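Local coordinates for ABC transporter periplasmic-binding protein YtfQ (Mycobacterium smegmatis, PDB 6HB0) that probably binds a carbohydrate, likely L-arabinofuranose, outside the membrane and delivers it to an ABC transporter for uptake, at residues A[114-119]-A[284-289]; A[102-107]-A[118-123]. All blocks are in the same frame, centred on the assembly; numbering follows the deposited sequence.

Interaction 1: residues A[114-119]-A[284-289]; sequences DTDVYK and VPERVV. With ZN (zinc ion), chain H.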
loop_
_atom_site.group_PDB
_atom_site.type_symbol
_atom_site.label_atom_id
_atom_site.label_comp_id
_atom_site.label_asym_id
_atom_site.label_seq_id
_atom_site.Cartn_x
_atom_site.Cartn_y
_atom_site.Cartn_z
ATOM N N ASP A 114 -19.634 -2.747 17.379
ATOM C CA ASP A 114 -19.396 -2.585 18.826
ATOM C C ASP A 114 -18.484 -1.404 18.977
ATOM O O ASP A 114 -17.999 -0.829 17.993
ATOM C CB ASP A 114 -18.710 -3.807 19.441
ATOM C CG ASP A 114 -19.593 -5.019 19.493
ATOM O OD1 ASP A 114 -20.819 -4.883 19.233
ATOM O OD2 ASP A 114 -19.061 -6.109 19.807
ATOM N N THR A 115 -18.302 -0.991 20.219
ATOM C CA THR A 115 -17.443 0.158 20.525
ATOM C C THR A 115 -16.181 -0.343 21.223
ATOM O O THR A 115 -16.216 -1.259 22.074
ATOM C CB THR A 115 -18.166 1.191 21.419
ATOM O OG1 THR A 115 -18.790 0.506 22.509
ATOM C CG2 THR A 115 -19.217 1.948 20.634
ATOM N N ASP A 116 -15.050 0.248 20.847
ATOM C CA ASP A 116 -13.776 0.010 21.550
ATOM C C ASP A 116 -13.476 -1.505 21.632
ATOM O O ASP A 116 -13.220 -2.083 22.719
ATOM C CB ASP A 116 -13.796 0.646 22.946
ATOM C CG ASP A 116 -13.933 2.201 22.917
ATOM O OD1 ASP A 116 -13.660 2.867 21.875
ATOM O OD2 ASP A 116 -14.316 2.751 23.976
ATOM N N VAL A 117 -13.571 -2.165 20.488
ATOM C CA VAL A 117 -13.157 -3.595 20.437
ATOM C C VAL A 117 -11.715 -3.775 19.927
ATOM O O VAL A 117 -11.142 -4.898 19.955
ATOM C CB VAL A 117 -14.179 -4.492 19.682
ATOM C CG1 VAL A 117 -15.308 -4.881 20.632
ATOM C CG2 VAL A 117 -14.696 -3.806 18.446
ATOM N N TYR A 118 -11.111 -2.692 19.446
ATOM C CA TYR A 118 -9.672 -2.718 19.177
ATOM C C TYR A 118 -9.118 -1.352 19.493
ATOM O O TYR A 118 -9.849 -0.393 19.557
ATOM C CB TYR A 118 -9.371 -3.161 17.722
ATOM C CG TYR A 118 -9.908 -2.222 16.682
ATOM C CD1 TYR A 118 -11.224 -2.349 16.163
ATOM C CD2 TYR A 118 -9.121 -1.191 16.232
ATOM C CE1 TYR A 118 -11.696 -1.446 15.206
ATOM C CE2 TYR A 118 -9.578 -0.295 15.279
ATOM C CZ TYR A 118 -10.855 -0.417 14.770
ATOM O OH TYR A 118 -11.214 0.526 13.831
ATOM N N LYS A 119 -7.821 -1.283 19.695
ATOM C CA LYS A 119 -7.193 -0.034 20.132
ATOM C C LYS A 119 -6.826 0.823 18.944
ATOM O O LYS A 119 -7.003 2.008 18.961
ATOM C CB LYS A 119 -5.909 -0.357 20.901
ATOM C CG LYS A 119 -6.113 -1.026 22.242
ATOM C CD LYS A 119 -7.164 -0.356 23.103
ATOM C CE LYS A 119 -7.022 -0.794 24.542
ATOM N NZ LYS A 119 -8.172 -0.356 25.362
ATOM N N VAL A 284 -4.137 5.350 22.910
ATOM C CA VAL A 284 -3.556 5.562 21.579
ATOM C C VAL A 284 -4.646 5.981 20.611
ATOM O O VAL A 284 -5.822 5.690 20.853
ATOM C CB VAL A 284 -2.846 4.285 21.075
ATOM C CG1 VAL A 284 -1.751 3.887 22.043
ATOM C CG2 VAL A 284 -3.819 3.127 20.956
ATOM N N PRO A 285 -4.268 6.656 19.522
ATOM C CA PRO A 285 -5.236 7.005 18.486
ATOM C C PRO A 285 -5.759 5.762 17.779
ATOM O O PRO A 285 -5.026 4.758 17.679
ATOM C CB PRO A 285 -4.434 7.865 17.488
ATOM C CG PRO A 285 -3.002 7.704 17.850
ATOM C CD PRO A 285 -2.888 7.012 19.151
ATOM N N GLU A 286 -7.004 5.848 17.307
ATOM C CA GLU A 286 -7.693 4.720 16.692
ATOM C C GLU A 286 -7.115 4.368 15.334
ATOM O O GLU A 286 -7.306 3.258 14.856
ATOM C CB GLU A 286 -9.205 4.968 16.617
ATOM C CG GLU A 286 -9.889 4.672 17.953
ATOM C CD GLU A 286 -11.336 5.167 18.048
ATOM O OE1 GLU A 286 -11.689 6.128 17.327
ATOM O OE2 GLU A 286 -12.114 4.602 18.866
ATOM N N ARG A 287 -6.360 5.283 14.755
ATOM C CA ARG A 287 -5.657 5.040 13.511
ATOM C C ARG A 287 -4.232 5.589 13.621
ATOM O O ARG A 287 -4.023 6.641 14.220
ATOM C CB ARG A 287 -6.393 5.728 12.365
ATOM C CG ARG A 287 -5.763 5.457 11.034
ATOM C CD ARG A 287 -6.635 5.819 9.861
ATOM N NE ARG A 287 -5.731 5.927 8.707
ATOM C CZ ARG A 287 -5.679 6.940 7.824
ATOM N NH1 ARG A 287 -6.551 7.941 7.886
ATOM N NH2 ARG A 287 -4.767 6.918 6.836
ATOM N N VAL A 288 -3.244 4.851 13.101
ATOM C CA VAL A 288 -1.881 5.328 13.021
ATOM C C VAL A 288 -1.521 5.209 11.559
ATOM O O VAL A 288 -1.780 4.169 10.956
ATOM C CB VAL A 288 -0.928 4.483 13.901
ATOM C CG1 VAL A 288 0.528 4.773 13.608
ATOM C CG2 VAL A 288 -1.205 4.764 15.365
ATOM N N VAL A 289 -0.953 6.273 10.999
ATOM C CA VAL A 289 -0.670 6.334 9.579
ATOM C C VAL A 289 0.630 5.703 9.223
ATOM O O VAL A 289 1.533 5.678 10.015
ATOM C CB VAL A 289 -0.527 7.793 9.060
ATOM C CG1 VAL A 289 -1.846 8.489 9.237
ATOM C CG2 VAL A 289 0.631 8.547 9.744
HETATM ZN ZN ZN H . -22.237 -6.470 19.027
HETATM O O HOH W 1 -9.625 2.947 13.433
HETATM O O HOH W 2 -11.511 1.668 17.674
HETATM O O HOH W 3 -21.456 -7.251 16.833
HETATM O O HOH W 4 -23.429 -4.652 18.396
HETATM O O HOH W 5 -21.007 -7.599 19.682
HETATM O O HOH W 6 -22.476 -5.827 21.119
#

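Interaction 2: residues A[102-107]-A[118-123]; sequences PVILTD and YKTFIG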
loop_
_atom_site.group_PDB
_atom_site.type_symbol
_atom_site.label_atom_id
_atom_site.label_comp_id
_atom_site.label_asym_id
_atom_site.label_seq_id
_atom_site.Cartn_x
_atom_site.Cartn_y
_atom_site.Cartn_z
ATOM N N PRO A 102 -5.410 -6.150 24.926
ATOM C CA PRO A 102 -5.613 -5.155 23.850
ATOM C C PRO A 102 -5.347 -5.732 22.488
ATOM O O PRO A 102 -4.509 -6.618 22.338
ATOM C CB PRO A 102 -4.547 -4.093 24.135
ATOM C CG PRO A 102 -3.971 -4.410 25.483
ATOM C CD PRO A 102 -4.229 -5.840 25.776
ATOM N N VAL A 103 -6.020 -5.191 21.493
ATOM C CA VAL A 103 -5.909 -5.615 20.117
ATOM C C VAL A 103 -5.509 -4.497 19.171
ATOM O O VAL A 103 -6.051 -3.420 19.215
ATOM C CB VAL A 103 -7.248 -6.140 19.646
ATOM C CG1 VAL A 103 -7.199 -6.457 18.128
ATOM C CG2 VAL A 103 -7.539 -7.418 20.469
ATOM N N ILE A 104 -4.591 -4.801 18.267
ATOM C CA ILE A 104 -4.160 -3.893 17.241
ATOM C C ILE A 104 -4.450 -4.549 15.906
ATOM O O ILE A 104 -4.040 -5.697 15.667
ATOM C CB ILE A 104 -2.640 -3.659 17.330
ATOM C CG1 ILE A 104 -2.297 -3.052 18.682
ATOM C CG2 ILE A 104 -2.159 -2.760 16.210
ATOM C CD1 ILE A 104 -0.830 -2.752 18.799
ATOM N N LEU A 105 -5.118 -3.811 15.028
ATOM C CA LEU A 105 -5.357 -4.272 13.635
ATOM C C LEU A 105 -4.327 -3.759 12.679
ATOM O O LEU A 105 -3.966 -2.574 12.736
ATOM C CB LEU A 105 -6.707 -3.768 13.169
ATOM C CG LEU A 105 -7.876 -4.231 14.016
ATOM C CD1 LEU A 105 -9.172 -3.652 13.533
ATOM C CD2 LEU A 105 -7.941 -5.746 14.060
ATOM N N THR A 106 -3.883 -4.618 11.764
ATOM C CA THR A 106 -2.951 -4.198 10.760
ATOM C C THR A 106 -3.478 -4.484 9.356
ATOM O O THR A 106 -4.221 -5.456 9.103
ATOM C CB THR A 106 -1.585 -4.884 10.919
ATOM O OG1 THR A 106 -1.728 -6.273 10.664
ATOM C CG2 THR A 106 -1.039 -4.743 12.318
ATOM N N ASP A 107 -3.067 -3.634 8.436
ATOM C CA ASP A 107 -3.213 -3.844 6.974
ATOM C C ASP A 107 -4.643 -3.622 6.427
ATOM O O ASP A 107 -4.808 -2.923 5.425
ATOM C CB ASP A 107 -2.678 -5.222 6.490
ATOM C CG ASP A 107 -1.263 -5.574 7.043
ATOM O OD1 ASP A 107 -0.273 -4.786 6.796
ATOM O OD2 ASP A 107 -1.144 -6.678 7.695
ATOM N N TYR A 118 -11.111 -2.692 19.446
ATOM C CA TYR A 118 -9.672 -2.718 19.177
ATOM C C TYR A 118 -9.118 -1.352 19.493
ATOM O O TYR A 118 -9.849 -0.393 19.557
ATOM C CB TYR A 118 -9.371 -3.161 17.722
ATOM C CG TYR A 118 -9.908 -2.222 16.682
ATOM C CD1 TYR A 118 -11.224 -2.349 16.163
ATOM C CD2 TYR A 118 -9.121 -1.191 16.232
ATOM C CE1 TYR A 118 -11.696 -1.446 15.206
ATOM C CE2 TYR A 118 -9.578 -0.295 15.279
ATOM C CZ TYR A 118 -10.855 -0.417 14.770
ATOM O OH TYR A 118 -11.214 0.526 13.831
ATOM N N LYS A 119 -7.821 -1.283 19.695
ATOM C CA LYS A 119 -7.193 -0.034 20.132
ATOM C C LYS A 119 -6.826 0.823 18.944
ATOM O O LYS A 119 -7.003 2.008 18.961
ATOM C CB LYS A 119 -5.909 -0.357 20.901
ATOM C CG LYS A 119 -6.113 -1.026 22.242
ATOM C CD LYS A 119 -7.164 -0.356 23.103
ATOM C CE LYS A 119 -7.022 -0.794 24.542
ATOM N NZ LYS A 119 -8.172 -0.356 25.362
ATOM N N THR A 120 -6.296 0.207 17.904
ATOM C CA THR A 120 -5.841 0.963 16.764
ATOM C C THR A 120 -5.721 0.119 15.532
ATOM O O THR A 120 -5.631 -1.114 15.603
ATOM C CB THR A 120 -4.496 1.766 17.035
ATOM O OG1 THR A 120 -4.364 2.770 16.029
ATOM C CG2 THR A 120 -3.268 0.918 17.015
ATOM N N PHE A 121 -5.791 0.809 14.407
ATOM C CA PHE A 121 -5.642 0.238 13.094
ATOM C C PHE A 121 -4.452 0.923 12.437
ATOM O O PHE A 121 -4.377 2.147 12.444
ATOM C CB PHE A 121 -6.892 0.516 12.227
ATOM C CG PHE A 121 -6.664 0.236 10.782
ATOM C CD1 PHE A 121 -6.364 -1.054 10.365
ATOM C CD2 PHE A 121 -6.655 1.244 9.866
ATOM C CE1 PHE A 121 -6.104 -1.326 9.044
ATOM C CE2 PHE A 121 -6.408 0.973 8.511
ATOM C CZ PHE A 121 -6.134 -0.334 8.104
ATOM N N ILE A 122 -3.572 0.142 11.863
ATOM C CA ILE A 122 -2.428 0.596 11.107
ATOM C C ILE A 122 -2.466 0.004 9.712
ATOM O O ILE A 122 -2.330 -1.220 9.552
ATOM C CB ILE A 122 -1.082 0.119 11.724
ATOM C CG1 ILE A 122 -1.040 0.277 13.229
ATOM C CG2 ILE A 122 0.041 0.927 11.112
ATOM C CD1 ILE A 122 0.063 -0.562 13.824
ATOM N N GLY A 123 -2.617 0.834 8.689
ATOM C CA GLY A 123 -2.581 0.317 7.306
ATOM C C GLY A 123 -2.457 1.403 6.261
ATOM O O GLY A 123 -2.577 2.562 6.598
#

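Interaction 1: residues A[114-119]-A[284-289]
Val284 and Lys119 make the closely packed part of this contact. Methyl CG2 of Val284 lies 3.9 Å from the carbonyl O of Lys119 and touches the first carbon of the lysine side chain, the rest of which runs off from Val284. Val284 CG1 is anti to the carbonyl carbon (chi1 -59°), which leaves CG2 between the backbone N and C and turned to Lys119. The same carbonyl O of Lys119 comes within 3.6 Å of Glu286 CA, and no direct hydrogen bond joins the two segments. Val278 of helix 269-279 touches both Val284 and Lys119.

The other side of the contact is wet. Water 1 sits in the plane of the Tyr118 ring, beyond its edge; it is hydrogen-bonded to Tyr118 OH at 2.9 Å and donates to Glu286 O at 2.7 Å, tying the phenol to the backbone of 284-289. Water 2 lies over one ring face, offset toward the rim, donates to Tyr118 O and gives a weak bond to Glu286 OE2 at 3.2 Å. Farther out, the side chains of Asp116 and Glu286 cross at about a right angle, with Asp116 OD1 3.8 Å from Glu286 OE2. These like charges probably repel each other, an effect that solvent would soften.

Past the contact, Asp114 OD1 binds a zinc ion at 2.1 Å, with four waters modelled around the metal, one of them doubtfully close. Asp114 OD2 accepts a hydrogen bond from Gln94 of helix 90-98, which helps set the carboxylate. The arrangement belongs to the edge of the parallel sheet in a periplasmic binding protein lobe, where the chain returning from the other lobe adds the short, weakly bonded outermost strand 287-288 beside strand 120-122.

Interaction 2: residues A[102-107]-A[118-123]
Tyr118 has CG between its backbone N and carbonyl carbon (chi1 63°), whereas Leu105 has CG anti to its own carbonyl carbon (chi1 -59°) and carries methyl CD1 on outward, anti to CA (chi2 178°). The two side chains cross at about a right angle. Methyl CD1 of Leu105 sits over the centre of the tyrosine ring, 3.4 Å from the centroid, a CH-pi contact. Tyr118 CB rests on Val103 CG1.

The Phe121 ring lies on the same sheet face as Leu105, with Leu105 CB and Asp107 C at the ring edge and Gly123 N over one face, offset toward the rim.

Strands 103-106 and 120-122 are parallel neighbours in the Rossmann-like sheet of this lobe. Thr120 O accepts from Leu105 N at 2.8 Å, Leu105 O from Ile122 N at 2.9 Å, and Ile122 O from Asp107 N at 2.8 Å. Ahead of them, Lys119 N reaches Val103 O at 2.8 Å in a nearly straight bond.

On the other face, Ile104 and Thr120 lie side by side, their CG2 methyls 3.9 Å apart, and Ile122 CD1 meets the same Ile104 methyl; Leu274 of helix 269-279 packs on both isoleucines. At the C-terminal strand ends, Thr106 OG1 donates to Asp107 OD2 from above the carboxylate plane, while Ser82 also bonds OD2 and Ala36 N bonds OD1.

From the N terminus, strand 103-106 comes first; the chain then runs out through the loop holding Asp114 and returns at 118-123, where interaction 2 closes the loop between the two strands. Interaction 1 closes a much longer circuit: from 119 the chain passes through the other lobe and returns by helix 269-279, after which 284-289 comes beside it. The two loops follow one another and meet at Tyr118 and Lys119, which serve both contacts. Strand 120-122 thus lies between 103-106 and 287-288 in one parallel sheet. Thr120 OG1 and Pro285 O, 2.7 Å apart, and Phe121 N and Glu286 O probably form hydrogen bonds that join the two contacts directly.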